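Local coordinates for putative molybdenum carrier protein (Syntrophus aciditrophicus SB, PDB 3IMK), which is of unknown function but has a Rossmann-like fold of the SLOG type and may carry molybdenum or bind a related small ligand, at residues Pro143-Tyr146 and Gln147-Asp151; Gly46-Val49 and Pro50-Tyr53. All coordinates share one frame; numbering follows the deposited sequence. Where two conformers were deposited one is given.

Overall arrangement
Contact 1 (143-151) runs from a loop into the beginning of the C-terminal helix 145-157, and contact 2 (46-53) is part of the loop between strands 34-38 and 56-57 of the six-stranded parallel sheet. Their centres lie 19 Å apart and their nearest atoms about 6 Å apart, so they do not touch. Helix 19-29 links them: Y146 and M150 of contact 1 pack on A22, P50 and Y53 of contact 2 pack on R21, and D25 is hydrogen-bonded to both tyrosine hydroxyls, Y146 OH at OD2 and Y53 OH at OD1. A MES molecule, probably from the crystallisation liquor, sits about 3 Å from the Y146 side chain and may mark a pocket here.

Contact 1 (Pro143-Tyr146 and Gln147-Asp151); sequences PEIY and QATMD
The Y146 ring leaves with CG anti to the backbone N (chi1 175°), while M150, one turn on, sets CG beside its own N and bends at both later torsions; the two chains thus run side by side, pointing the same way. This i to i+4 pair is a Met-aromatic contact near the N-terminal end of helix 145-157, M150 being selenomethionine. SE lies oblique to the ring, 4.9 Å from the Y146 centroid, and M150 CG makes an off-centre CH-pi contact, approaching Y146 CE1 to 3.7 Å. The Y146 hydroxyl is hydrogen-bonded to D25 of helix 19-29, which ties the ring to that helix; with an alanine in place of Y146, D25 would probably lose this partner and the M150 chain the ring it lies beside. In the backbone, A148, T149 and M150 donate their amides to the carbonyls of E144, I145 and Y146, in that order. A water bridges P143 O and Q147 N. Further along, Q147 NE2 holds D151 OD1 at 2.9 Å, coming from above the carboxylate plane. On the buried side I145 O takes two donors from opposite faces of its plane: T149 N at 2.9 Å and T149 OG1 at 2.8 Å.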
loop_
_atom_site.group_PDB
_atom_site.type_symbol
_atom_site.label_atom_id
_atom_site.label_comp_id
_atom_site.label_asym_id
_atom_site.label_seq_id
_atom_site.Cartn_x
_atom_site.Cartn_y
_atom_site.Cartn_z
ATOM N N PRO A 143 -13.075 8.560 -4.166
ATOM C CA PRO A 143 -13.882 8.345 -2.980
ATOM C C PRO A 143 -14.158 6.876 -2.653
ATOM O O PRO A 143 -14.554 6.607 -1.540
ATOM C CB PRO A 143 -15.205 9.067 -3.293
ATOM C CG PRO A 143 -14.858 10.013 -4.373
ATOM C CD PRO A 143 -13.812 9.310 -5.195
ATOM N N GLU A 144 -13.919 5.957 -3.588
ATOM C CA GLU A 144 -14.166 4.535 -3.388
ATOM C C GLU A 144 -12.886 3.777 -3.041
ATOM O O GLU A 144 -12.965 2.570 -2.740
ATOM C CB GLU A 144 -14.790 3.882 -4.650
ATOM C CG GLU A 144 -16.189 4.405 -5.003
ATOM C CD GLU A 144 -16.818 3.758 -6.252
ATOM O OE1 GLU A 144 -16.065 3.219 -7.106
ATOM O OE2 GLU A 144 -18.055 3.809 -6.384
ATOM N N ILE A 145 -11.714 4.411 -3.096
ATOM C CA ILE A 145 -10.485 3.630 -2.938
ATOM C C ILE A 145 -10.230 3.089 -1.525
ATOM O O ILE A 145 -9.713 2.000 -1.382
ATOM C CB ILE A 145 -9.251 4.374 -3.502
ATOM C CG1 ILE A 145 -8.110 3.388 -3.751
ATOM C CG2 ILE A 145 -8.805 5.506 -2.560
ATOM C CD1 ILE A 145 -8.388 2.343 -4.747
ATOM N N TYR A 146 -10.645 3.826 -0.493
ATOM C CA TYR A 146 -10.426 3.356 0.885
ATOM C C TYR A 146 -11.162 2.030 1.095
ATOM O O TYR A 146 -10.581 1.034 1.497
ATOM C CB TYR A 146 -10.908 4.416 1.897
ATOM C CG TYR A 146 -10.822 3.914 3.323
ATOM C CD1 TYR A 146 -11.857 3.204 3.902
ATOM C CD2 TYR A 146 -9.676 4.144 4.083
ATOM C CE1 TYR A 146 -11.752 2.700 5.183
ATOM C CE2 TYR A 146 -9.551 3.645 5.345
ATOM C CZ TYR A 146 -10.618 2.947 5.911
ATOM O OH TYR A 146 -10.510 2.439 7.193
ATOM N N GLN A 147 -12.460 2.028 0.804
ATOM C CA GLN A 147 -13.236 0.811 1.084
ATOM C C GLN A 147 -12.879 -0.332 0.119
ATOM O O GLN A 147 -12.933 -1.500 0.497
ATOM C CB GLN A 147 -14.747 1.058 1.046
ATOM C CG GLN A 147 -15.569 -0.093 1.652
ATOM C CD GLN A 147 -15.199 -0.379 3.109
ATOM O OE1 GLN A 147 -15.126 0.559 3.919
ATOM N NE2 GLN A 147 -14.926 -1.643 3.446
ATOM N N ALA A 148 -12.567 0.009 -1.121
ATOM C CA ALA A 148 -12.168 -1.014 -2.060
ATOM C C ALA A 148 -10.892 -1.720 -1.583
ATOM O O ALA A 148 -10.750 -2.961 -1.715
ATOM C CB ALA A 148 -11.936 -0.393 -3.433
ATOM N N THR A 149 -9.946 -0.914 -1.074
ATOM C CA THR A 149 -8.710 -1.443 -0.504
ATOM C C THR A 149 -9.005 -2.366 0.688
ATOM O O THR A 149 -8.469 -3.471 0.784
ATOM C CB THR A 149 -7.749 -0.295 -0.145
ATOM O OG1 THR A 149 -7.395 0.344 -1.372
ATOM C CG2 THR A 149 -6.480 -0.854 0.495
HETATM N N MSE A 150 -9.855 -1.901 1.620
HETATM C CA MSE A 150 -10.255 -2.755 2.754
HETATM C C MSE A 150 -10.834 -4.081 2.272
HETATM O O MSE A 150 -10.488 -5.138 2.795
HETATM C CB MSE A 150 -11.243 -2.036 3.694
HETATM C CG MSE A 150 -10.704 -0.768 4.353
HETATM SE SE MSE A 150 -9.407 -1.163 5.700
HETATM C CE MSE A 150 -10.462 -1.988 7.124
ATOM N N ASP A 151 -11.750 -4.002 1.309
ATOM C CA ASP A 151 -12.490 -5.171 0.852
ATOM C C ASP A 151 -11.522 -6.136 0.156
ATOM O O ASP A 151 -11.601 -7.341 0.358
ATOM C CB ASP A 151 -13.610 -4.758 -0.118
ATOM C CG ASP A 151 -14.741 -3.999 0.524
ATOM O OD1 ASP A 151 -14.832 -3.984 1.764
ATOM O OD2 ASP A 151 -15.566 -3.403 -0.252
HETATM O O HOH W 1 -14.110 4.397 0.206
#

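Contact 2 (Gly46-Val49 and Pro50-Tyr53); sequences GGRV and PETY
From R48 through P50 the backbone is extended, polyproline II-like, and it then folds into a type I beta turn from P50 to Y53, in which Y53 N bonds to P50 O at 3.2 Å. R48 and E51, three residues apart, meet past V49 and P50 in a salt bridge. The arginine chain is stretched from CG to NE and presents its guanidinium side-on: NE, at 3.1 Å, and NH2, at 2.8 Å, both donate to the single oxygen E51 OE2, which lies in the guanidinium plane. Both nitrogens reach that oxygen from one face of the carboxylate, whose plane is turned 55° from the guanidinium; the NH2 bond arrives on the syn side. A bend at chi2 (-79°) helps turn the E51 carboxylate toward R48. The whole segment belongs to the loop joining strands 34-38 and 56-57 of the parallel sheet in this SLOG-family, Rossmann-like fold. R42, earlier in the same loop, is hydrogen-bonded to the carbonyl oxygens of V49, P50 and Y53. On the more buried side V49 CG1, anti to its backbone N, packs 3.7 Å from P50 CD and 3.8 Å from Y53 CD2, meeting the tyrosine ring obliquely. The Y53 side chain packs on R21, L24 and I28 of helix 19-29, and its OH is hydrogen-bonded to D25 OD1.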
loop_
_atom_site.group_PDB
_atom_site.type_symbol
_atom_site.label_atom_id
_atom_site.label_comp_id
_atom_site.label_asym_id
_atom_site.label_seq_id
_atom_site.Cartn_x
_atom_site.Cartn_y
_atom_site.Cartn_z
ATOM N N GLY A 46 -6.374 16.105 4.482
ATOM C CA GLY A 46 -7.231 15.968 5.683
ATOM C C GLY A 46 -6.541 16.159 7.021
ATOM O O GLY A 46 -7.192 16.028 8.076
ATOM N N GLY A 47 -5.278 16.554 7.038
ATOM C CA GLY A 47 -4.552 16.933 8.224
ATOM C C GLY A 47 -3.563 15.904 8.725
ATOM O O GLY A 47 -3.428 14.818 8.165
ATOM N N ARG A 48 -2.841 16.291 9.756
ATOM C CA ARG A 48 -1.797 15.510 10.415
ATOM C C ARG A 48 -2.283 14.045 10.593
ATOM O O ARG A 48 -3.362 13.810 11.122
ATOM C CB ARG A 48 -1.495 16.159 11.775
ATOM C CG ARG A 48 -0.311 15.585 12.518
ATOM C CD ARG A 48 -0.092 16.304 13.837
ATOM N NE ARG A 48 0.934 15.661 14.651
ATOM C CZ ARG A 48 2.236 15.891 14.547
ATOM N NH1 ARG A 48 2.697 16.762 13.658
ATOM N NH2 ARG A 48 3.093 15.259 15.353
ATOM N N VAL A 49 -1.505 13.073 10.152
ATOM C CA VAL A 49 -1.921 11.672 10.323
ATOM C C VAL A 49 -2.115 11.444 11.831
ATOM O O VAL A 49 -1.211 11.728 12.619
ATOM C CB VAL A 49 -0.868 10.658 9.766
ATOM C CG1 VAL A 49 -1.338 9.222 10.031
ATOM C CG2 VAL A 49 -0.573 10.870 8.253
ATOM N N PRO A 50 -3.293 10.927 12.242
ATOM C CA PRO A 50 -3.571 10.802 13.678
ATOM C C PRO A 50 -2.469 10.075 14.452
ATOM O O PRO A 50 -1.844 9.152 13.944
ATOM C CB PRO A 50 -4.892 10.052 13.719
ATOM C CG PRO A 50 -5.580 10.490 12.480
ATOM C CD PRO A 50 -4.469 10.600 11.437
ATOM N N GLU A 51 -2.237 10.502 15.681
ATOM C CA GLU A 51 -1.134 9.988 16.468
ATOM C C GLU A 51 -1.280 8.507 16.854
ATOM O O GLU A 51 -0.313 7.880 17.252
ATOM C CB GLU A 51 -0.951 10.853 17.707
ATOM C CG GLU A 51 -0.545 12.285 17.343
ATOM C CD GLU A 51 0.944 12.485 16.971
ATOM O OE1 GLU A 51 1.697 11.509 16.703
ATOM O OE2 GLU A 51 1.364 13.669 16.962
ATOM N N THR A 52 -2.479 7.973 16.739
ATOM C CA THR A 52 -2.686 6.571 17.054
ATOM C C THR A 52 -1.883 5.662 16.100
ATOM O O THR A 52 -1.535 4.535 16.451
ATOM C CB THR A 52 -4.155 6.228 17.007
ATOM O OG1 THR A 52 -4.722 6.781 15.812
ATOM C CG2 THR A 52 -4.878 6.832 18.217
ATOM N N TYR A 53 -1.578 6.145 14.903
ATOM C CA TYR A 53 -0.765 5.373 13.958
ATOM C C TYR A 53 0.735 5.557 14.248
ATOM O O TYR A 53 1.244 6.688 14.239
ATOM C CB TYR A 53 -1.021 5.830 12.524
ATOM C CG TYR A 53 -2.448 5.666 12.038
ATOM C CD1 TYR A 53 -2.917 4.446 11.573
ATOM C CD2 TYR A 53 -3.334 6.741 12.060
ATOM C CE1 TYR A 53 -4.249 4.298 11.124
ATOM C CE2 TYR A 53 -4.623 6.593 11.607
ATOM C CZ TYR A 53 -5.074 5.381 11.134
ATOM O OH TYR A 53 -6.362 5.259 10.701
#